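Long-range contacts in protease (Helicobacter pylori, PDB 5EUF), which is a zinc-dependent peptidase of the M16 family that probably cleaves the cytoplasmic part of human junctional adhesion molecule A and so weakens the gastric epithelial barrier: residues Gly246-Glu250 / Val415-Pro419; Leu249-Ala253 / Phe313-Pro319. One frame throughout, in Å; residues are numbered along the deposited sequence.

Contact 1: residues Gly246-Glu250 / Val415-Pro419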
ATOM      1  N   GLY B 246     -16.759 -18.085  -4.624  1.00 67.39           N
ATOM      2  CA  GLY B 246     -18.038 -17.965  -3.949  1.00 75.73           C
ATOM      3  C   GLY B 246     -19.112 -17.252  -4.749  1.00 82.56           C
ATOM      4  O   GLY B 246     -20.298 -17.554  -4.614  1.00 95.42           O
ATOM      5  N   VAL B 247     -18.700 -16.308  -5.588  1.00 80.24           N
ATOM      6  CA  VAL B 247     -19.644 -15.498  -6.351  1.00 70.50           C
ATOM      7  C   VAL B 247     -20.307 -16.301  -7.468  1.00 69.27           C
ATOM      8  O   VAL B 247     -19.883 -17.415  -7.783  1.00 67.50           O
ATOM      9  CB  VAL B 247     -18.955 -14.260  -6.959  1.00 62.26           C
ATOM     10  CG1 VAL B 247     -18.068 -13.591  -5.919  1.00 62.25           C
ATOM     11  CG2 VAL B 247     -18.142 -14.646  -8.183  1.00 60.17           C
ATOM     12  N   HIS B 248     -21.355 -15.731  -8.057  1.00 66.90           N
ATOM     13  CA  HIS B 248     -22.050 -16.371  -9.169  1.00 72.12           C
ATOM     14  C   HIS B 248     -22.588 -15.325 -10.144  1.00 63.32           C
ATOM     15  O   HIS B 248     -22.669 -15.570 -11.348  1.00 52.23           O
ATOM     16  CB  HIS B 248     -23.184 -17.260  -8.659  1.00 84.08           C
ATOM     17  CG  HIS B 248     -23.524 -18.391  -9.579  1.00100.68           C
ATOM     18  ND1 HIS B 248     -24.516 -19.307  -9.299  1.00107.07           N
ATOM     19  CD2 HIS B 248     -22.999 -18.758 -10.772  1.00104.44           C
ATOM     20  CE1 HIS B 248     -24.590 -20.187 -10.283  1.00107.13           C
ATOM     21  NE2 HIS B 248     -23.679 -19.876 -11.189  1.00105.78           N
ATOM     22  N   LEU B 249     -22.958 -14.163  -9.615  1.00 67.19           N
ATOM     23  CA  LEU B 249     -23.332 -13.022 -10.446  1.00 67.92           C
ATOM     24  C   LEU B 249     -22.134 -12.094 -10.606  1.00 66.76           C
ATOM     25  O   LEU B 249     -21.266 -12.046  -9.737  1.00 78.29           O
ATOM     26  CB  LEU B 249     -24.513 -12.261  -9.840  1.00 63.64           C
ATOM     27  CG  LEU B 249     -25.829 -13.026  -9.713  1.00 62.71           C
ATOM     28  CD1 LEU B 249     -26.955 -12.099  -9.269  1.00 52.34           C
ATOM     29  CD2 LEU B 249     -26.173 -13.704 -11.029  1.00 69.29           C
ATOM     30  N   GLU B 250     -22.083 -11.359 -11.711  1.00 55.21           N
ATOM     31  CA  GLU B 250     -20.966 -10.451 -11.942  1.00 44.10           C
ATOM     32  C   GLU B 250     -21.263  -9.047 -11.418  1.00 37.50           C
ATOM     33  O   GLU B 250     -22.327  -8.486 -11.675  1.00 44.45           O
ATOM     34  CB  GLU B 250     -20.606 -10.401 -13.430  1.00 37.97           C
ATOM     35  CG  GLU B 250     -20.002 -11.700 -13.955  1.00 47.00           C
ATOM     36  CD  GLU B 250     -19.270 -11.526 -15.276  1.00 50.72           C
ATOM     37  OE1 GLU B 250     -19.040 -10.371 -15.691  1.00 42.12           O
ATOM     38  OE2 GLU B 250     -18.920 -12.551 -15.899  1.00 52.72           O
ATOM     39  N   VAL B 415     -13.376  -1.934 -11.005  1.00 24.32           N
ATOM     40  CA  VAL B 415     -13.103  -3.280 -10.513  1.00 23.98           C
ATOM     41  C   VAL B 415     -14.231  -4.239 -10.877  1.00 33.77           C
ATOM     42  O   VAL B 415     -15.391  -3.999 -10.545  1.00 42.23           O
ATOM     43  CB  VAL B 415     -12.900  -3.291  -8.985  1.00 22.36           C
ATOM     44  CG1 VAL B 415     -12.699  -4.713  -8.483  1.00 20.36           C
ATOM     45  CG2 VAL B 415     -11.718  -2.412  -8.605  1.00 18.87           C
ATOM     46  N   PHE B 416     -13.879  -5.323 -11.565  1.00 36.36           N
ATOM     47  CA  PHE B 416     -14.852  -6.332 -11.976  1.00 27.09           C
ATOM     48  C   PHE B 416     -14.857  -7.525 -11.025  1.00 35.91           C
ATOM     49  O   PHE B 416     -13.803  -7.976 -10.574  1.00 41.07           O
ATOM     50  CB  PHE B 416     -14.558  -6.811 -13.399  1.00 24.46           C
ATOM     51  CG  PHE B 416     -14.660  -5.735 -14.441  1.00 40.84           C
ATOM     52  CD1 PHE B 416     -15.758  -4.892 -14.481  1.00 38.58           C
ATOM     53  CD2 PHE B 416     -13.655  -5.565 -15.381  1.00 44.50           C
ATOM     54  CE1 PHE B 416     -15.852  -3.900 -15.444  1.00 43.21           C
ATOM     55  CE2 PHE B 416     -13.743  -4.578 -16.344  1.00 36.24           C
ATOM     56  CZ  PHE B 416     -14.842  -3.745 -16.376  1.00 37.62           C
ATOM     57  N   LEU B 417     -16.046  -8.041 -10.731  1.00 38.05           N
ATOM     58  CA  LEU B 417     -16.167  -9.226  -9.891  1.00 34.65           C
ATOM     59  C   LEU B 417     -16.736 -10.398 -10.687  1.00 43.97           C
ATOM     60  O   LEU B 417     -17.882 -10.365 -11.131  1.00 38.65           O
ATOM     61  CB  LEU B 417     -17.040  -8.936  -8.674  1.00 34.85           C
ATOM     62  CG  LEU B 417     -16.962  -9.977  -7.559  1.00 37.18           C
ATOM     63  CD1 LEU B 417     -15.522 -10.177  -7.127  1.00 25.32           C
ATOM     64  CD2 LEU B 417     -17.823  -9.559  -6.382  1.00 31.76           C
ATOM     65  N   LYS B 418     -15.918 -11.430 -10.863  1.00 43.89           N
ATOM     66  CA  LYS B 418     -16.272 -12.586 -11.678  1.00 37.53           C
ATOM     67  C   LYS B 418     -15.964 -13.880 -10.922  1.00 58.23           C
ATOM     68  O   LYS B 418     -15.299 -13.843  -9.888  1.00 73.16           O
ATOM     69  CB  LYS B 418     -15.505 -12.541 -13.003  1.00 38.77           C
ATOM     70  CG  LYS B 418     -15.793 -11.327 -13.857  1.00 29.53           C
ATOM     71  CD  LYS B 418     -14.971 -11.362 -15.133  1.00 30.17           C
ATOM     72  CE  LYS B 418     -15.359 -10.229 -16.064  1.00 49.22           C
ATOM     73  NZ  LYS B 418     -14.620 -10.294 -17.355  1.00 52.34           N
ATOM     74  N   PRO B 419     -16.462 -15.030 -11.409  1.00 56.18           N
ATOM     75  CA  PRO B 419     -17.453 -15.240 -12.472  1.00 56.22           C
ATOM     76  C   PRO B 419     -18.876 -15.178 -11.934  1.00 66.76           C
ATOM     77  O   PRO B 419     -19.198 -15.970 -11.049  1.00 71.54           O
ATOM     78  CB  PRO B 419     -17.128 -16.650 -12.990  1.00 51.74           C
ATOM     79  CG  PRO B 419     -15.797 -17.009 -12.377  1.00 55.96           C
ATOM     80  CD  PRO B 419     -15.770 -16.284 -11.079  1.00 55.30           C
TER

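Contact 2: residues Leu249-Ala253 / Phe313-Pro319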
ATOM      1  N   LEU B 249     -22.958 -14.163  -9.615  1.00 67.19           N
ATOM      2  CA  LEU B 249     -23.332 -13.022 -10.446  1.00 67.92           C
ATOM      3  C   LEU B 249     -22.134 -12.094 -10.606  1.00 66.76           C
ATOM      4  O   LEU B 249     -21.266 -12.046  -9.737  1.00 78.29           O
ATOM      5  CB  LEU B 249     -24.513 -12.261  -9.840  1.00 63.64           C
ATOM      6  CG  LEU B 249     -25.829 -13.026  -9.713  1.00 62.71           C
ATOM      7  CD1 LEU B 249     -26.955 -12.099  -9.269  1.00 52.34           C
ATOM      8  CD2 LEU B 249     -26.173 -13.704 -11.029  1.00 69.29           C
ATOM      9  N   GLU B 250     -22.083 -11.359 -11.711  1.00 55.21           N
ATOM     10  CA  GLU B 250     -20.966 -10.451 -11.942  1.00 44.10           C
ATOM     11  C   GLU B 250     -21.263  -9.047 -11.418  1.00 37.50           C
ATOM     12  O   GLU B 250     -22.327  -8.486 -11.675  1.00 44.45           O
ATOM     13  CB  GLU B 250     -20.606 -10.401 -13.430  1.00 37.97           C
ATOM     14  CG  GLU B 250     -20.002 -11.700 -13.955  1.00 47.00           C
ATOM     15  CD  GLU B 250     -19.270 -11.526 -15.276  1.00 50.72           C
ATOM     16  OE1 GLU B 250     -19.040 -10.371 -15.691  1.00 42.12           O
ATOM     17  OE2 GLU B 250     -18.920 -12.551 -15.899  1.00 52.72           O
ATOM     18  N   TRP B 251     -20.309  -8.494 -10.677  1.00 39.72           N
ATOM     19  CA  TRP B 251     -20.444  -7.165 -10.090  1.00 27.97           C
ATOM     20  C   TRP B 251     -19.452  -6.181 -10.703  1.00 25.82           C
ATOM     21  O   TRP B 251     -18.464  -6.586 -11.316  1.00 38.01           O
ATOM     22  CB  TRP B 251     -20.242  -7.232  -8.576  1.00 25.51           C
ATOM     23  CG  TRP B 251     -21.287  -8.031  -7.867  1.00 36.52           C
ATOM     24  CD1 TRP B 251     -21.418  -9.389  -7.860  1.00 51.23           C
ATOM     25  CD2 TRP B 251     -22.346  -7.521  -7.050  1.00 40.74           C
ATOM     26  NE1 TRP B 251     -22.498  -9.756  -7.093  1.00 62.61           N
ATOM     27  CE2 TRP B 251     -23.084  -8.627  -6.585  1.00 53.27           C
ATOM     28  CE3 TRP B 251     -22.742  -6.237  -6.666  1.00 46.20           C
ATOM     29  CZ2 TRP B 251     -24.195  -8.488  -5.759  1.00 59.40           C
ATOM     30  CZ3 TRP B 251     -23.846  -6.100  -5.849  1.00 51.44           C
ATOM     31  CH2 TRP B 251     -24.559  -7.218  -5.402  1.00 59.64           C
ATOM     32  N   VAL B 252     -19.717  -4.890 -10.536  1.00 21.17           N
ATOM     33  CA  VAL B 252     -18.818  -3.858 -11.041  1.00 29.31           C
ATOM     34  C   VAL B 252     -18.724  -2.680 -10.074  1.00 33.87           C
ATOM     35  O   VAL B 252     -19.709  -2.291  -9.446  1.00 42.01           O
ATOM     36  CB  VAL B 252     -19.267  -3.345 -12.431  1.00 22.56           C
ATOM     37  CG1 VAL B 252     -20.647  -2.720 -12.353  1.00 20.98           C
ATOM     38  CG2 VAL B 252     -18.255  -2.353 -13.001  1.00 20.07           C
ATOM     39  N   ALA B 253     -17.523  -2.132  -9.937  1.00 18.10           N
ATOM     40  CA  ALA B 253     -17.324  -0.918  -9.164  1.00 17.07           C
ATOM     41  C   ALA B 253     -16.620   0.124 -10.020  1.00 16.79           C
ATOM     42  O   ALA B 253     -15.489  -0.081 -10.449  1.00 29.97           O
ATOM     43  CB  ALA B 253     -16.527  -1.207  -7.906  1.00 26.14           C
ATOM     44  N   PHE B 313     -19.740   4.194  -8.056  1.00 24.16           N
ATOM     45  CA  PHE B 313     -20.842   3.479  -8.701  1.00 20.93           C
ATOM     46  C   PHE B 313     -20.698   1.973  -8.499  1.00 34.20           C
ATOM     47  O   PHE B 313     -19.659   1.398  -8.827  1.00 40.75           O
ATOM     48  CB  PHE B 313     -20.894   3.780 -10.201  1.00 27.41           C
ATOM     49  CG  PHE B 313     -21.229   5.204 -10.529  1.00 27.82           C
ATOM     50  CD1 PHE B 313     -22.546   5.592 -10.719  1.00 26.36           C
ATOM     51  CD2 PHE B 313     -20.227   6.150 -10.667  1.00 21.83           C
ATOM     52  CE1 PHE B 313     -22.857   6.901 -11.029  1.00 18.53           C
ATOM     53  CE2 PHE B 313     -20.532   7.461 -10.978  1.00 21.61           C
ATOM     54  CZ  PHE B 313     -21.847   7.836 -11.158  1.00 21.85           C
ATOM     55  N   ILE B 314     -21.735   1.335  -7.970  1.00 24.14           N
ATOM     56  CA  ILE B 314     -21.708  -0.113  -7.766  1.00 27.29           C
ATOM     57  C   ILE B 314     -22.942  -0.784  -8.366  1.00 35.31           C
ATOM     58  O   ILE B 314     -24.070  -0.351  -8.128  1.00 54.61           O
ATOM     59  CB  ILE B 314     -21.613  -0.471  -6.271  1.00 28.59           C
ATOM     60  CG1 ILE B 314     -20.355   0.142  -5.653  1.00 28.71           C
ATOM     61  CG2 ILE B 314     -21.616  -1.980  -6.085  1.00 25.75           C
ATOM     62  CD1 ILE B 314     -20.152  -0.209  -4.200  1.00 34.40           C
ATOM     63  N   ALA B 315     -22.725  -1.839  -9.144  1.00 35.55           N
ATOM     64  CA  ALA B 315     -23.826  -2.545  -9.788  1.00 39.71           C
ATOM     65  C   ALA B 315     -23.591  -4.054  -9.837  1.00 41.40           C
ATOM     66  O   ALA B 315     -22.501  -4.516 -10.174  1.00 43.98           O
ATOM     67  CB  ALA B 315     -24.047  -2.003 -11.187  1.00 23.19           C
ATOM     68  N   GLY B 316     -24.625  -4.815  -9.491  1.00 33.17           N
ATOM     69  CA  GLY B 316     -24.569  -6.264  -9.543  1.00 45.07           C
ATOM     70  C   GLY B 316     -25.556  -6.805 -10.557  1.00 52.14           C
ATOM     71  O   GLY B 316     -26.769  -6.652 -10.403  1.00 58.15           O
ATOM     72  N   GLY B 317     -25.033  -7.446 -11.595  1.00 39.31           N
ATOM     73  CA  GLY B 317     -25.850  -7.855 -12.721  1.00 43.55           C
ATOM     74  C   GLY B 317     -26.757  -9.043 -12.475  1.00 51.09           C
ATOM     75  O   GLY B 317     -26.545  -9.828 -11.548  1.00 51.72           O
ATOM     76  N   ASN B 318     -27.780  -9.160 -13.315  1.00 45.47           N
ATOM     77  CA  ASN B 318     -28.643 -10.332 -13.339  1.00 50.00           C
ATOM     78  C   ASN B 318     -27.881 -11.513 -13.940  1.00 61.66           C
ATOM     79  O   ASN B 318     -26.826 -11.316 -14.542  1.00 66.48           O
ATOM     80  CB  ASN B 318     -29.920 -10.035 -14.133  1.00 64.04           C
ATOM     81  CG  ASN B 318     -30.888  -9.144 -13.373  1.00 58.85           C
ATOM     82  OD1 ASN B 318     -30.928  -9.158 -12.143  1.00 53.09           O
ATOM     83  ND2 ASN B 318     -31.677  -8.367 -14.106  1.00 36.64           N
ATOM     84  N   PRO B 319     -28.391 -12.746 -13.756  1.00 61.03           N
ATOM     85  CA  PRO B 319     -27.720 -13.923 -14.324  1.00 64.95           C
ATOM     86  C   PRO B 319     -27.432 -13.808 -15.822  1.00 64.79           C
ATOM     87  O   PRO B 319     -28.188 -13.156 -16.548  1.00 54.40           O
ATOM     88  CB  PRO B 319     -28.717 -15.051 -14.050  1.00 68.15           C
ATOM     89  CG  PRO B 319     -29.387 -14.635 -12.792  1.00 63.80           C
ATOM     90  CD  PRO B 319     -29.502 -13.132 -12.864  1.00 58.08           C
TER

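Contact 1: residues Gly246-Glu250 / Val415-Pro419
The end of strand 412-418, the last strand of the chain, placed between strands 238-243 and 251-258 in the five-stranded mixed sheet, meets the loop that leads into strand 251-258, with V247 and E250 facing L417, K418 and P419. No hydrogen bond joins the two segments; they meet through side-chain packing and close backbone approaches. V247 turns its CB toward the C-terminal strand and divides its methyl groups between two neighbours. Its CG1 lies 4.1 Å from CD2 of L417, the two side chains crossing at a slant. Its CG2 sits between the backbone N and the carbonyl carbon of its own residue (chi1 -45° for CG1), and from there it reaches the C-terminal backbone, 3.4 Å from K418 O, and the proline ring, 4.1 Å from P419 CD. The peptide bond before P419 is cis. The CA of H248 comes near P419 O.

Farther along, E250 CA lies 3.2 Å from L417 O in a bent CA-H...O contact. The extended side chain of E250 then runs across that of K418, touching its aliphatic part: E250 OE1 is 3.7 Å from K418 CE. The opposite charges are 4.7 Å apart, measured from E250 OE1 to K418 NZ, and each has a partner elsewhere. OE1 of E250 accepts a hydrogen bond from A323 N, while K418 NZ forms a salt bridge with E324, both partners lying at the start of helix 323-338. On the other side of the strand, L417 packs against P142 of helix 142-154. The contact is thus the fraying end of an antiparallel strand pair, where regular bonding, last seen between L417 and W251, gives way to loop packing at the outer end of the five-stranded sheet of the C-terminal half.

Contact 2: residues Leu249-Ala253 / Phe313-Pro319
L249-A253 and F313-P319 run antiparallel, with the axes of strands 251-253 and 313-317 at 171° and 4.7 Å apart. V252 and A315 form a hydrogen-bonded pair, V252 N giving to A315 O (2.8 Å) and A315 N to V252 O (3.1 Å), flanked by the non-hydrogen-bonded pairs W251-G316 and A253-I314. A third bond, from G317 N to E250 O at 2.9 Å, carries the pairing into the loop before strand 251-258.

On the face with W251, A253 and I314, the indole lies flat over the neighbouring strand, for G316 has no side chain there. G316 CA stands over the six-membered ring of W251, 3.7 Å from its centroid, in a CH-pi contact, while CG2 of I314 approaches the ring edge. This face is packed by helix 142-154, whose L146 touches both W251 and A253. On the other face, a chi1 of 61° brings CG1 of V252 to A315 CB at 3.7 Å, and L326 of helix 323-338 packs on both residues. Before strand 251-258 begins, L249 divides its branches: CD1 lies beside G317 O, and CD2 rests 3.8 Å from CG of the P319 ring.

All three hydrogen bonds across the contact are main chain to main chain, so the pairing itself does not depend on side-chain polarity, and apolar side chains can line both faces.

Going from the N terminus, the shared start is the loop and strand around L249 and E250. Contact 2 closes the shorter loop, returning after about 60 residues at strand 309-317; contact 1 closes the longer one, about 165 residues, only at the C terminus, so the loop of contact 2 falls within that of contact 1. Strand 251-258 therefore has strand 309-317 along one edge and strand 412-418 along the other. Backbone bonds from V415 N to A253 O and from L417 N to W251 O join the two contacts directly, and F416 packs on V252. Together they tie strands 251-258, 309-317 and 412-418 into one sheet.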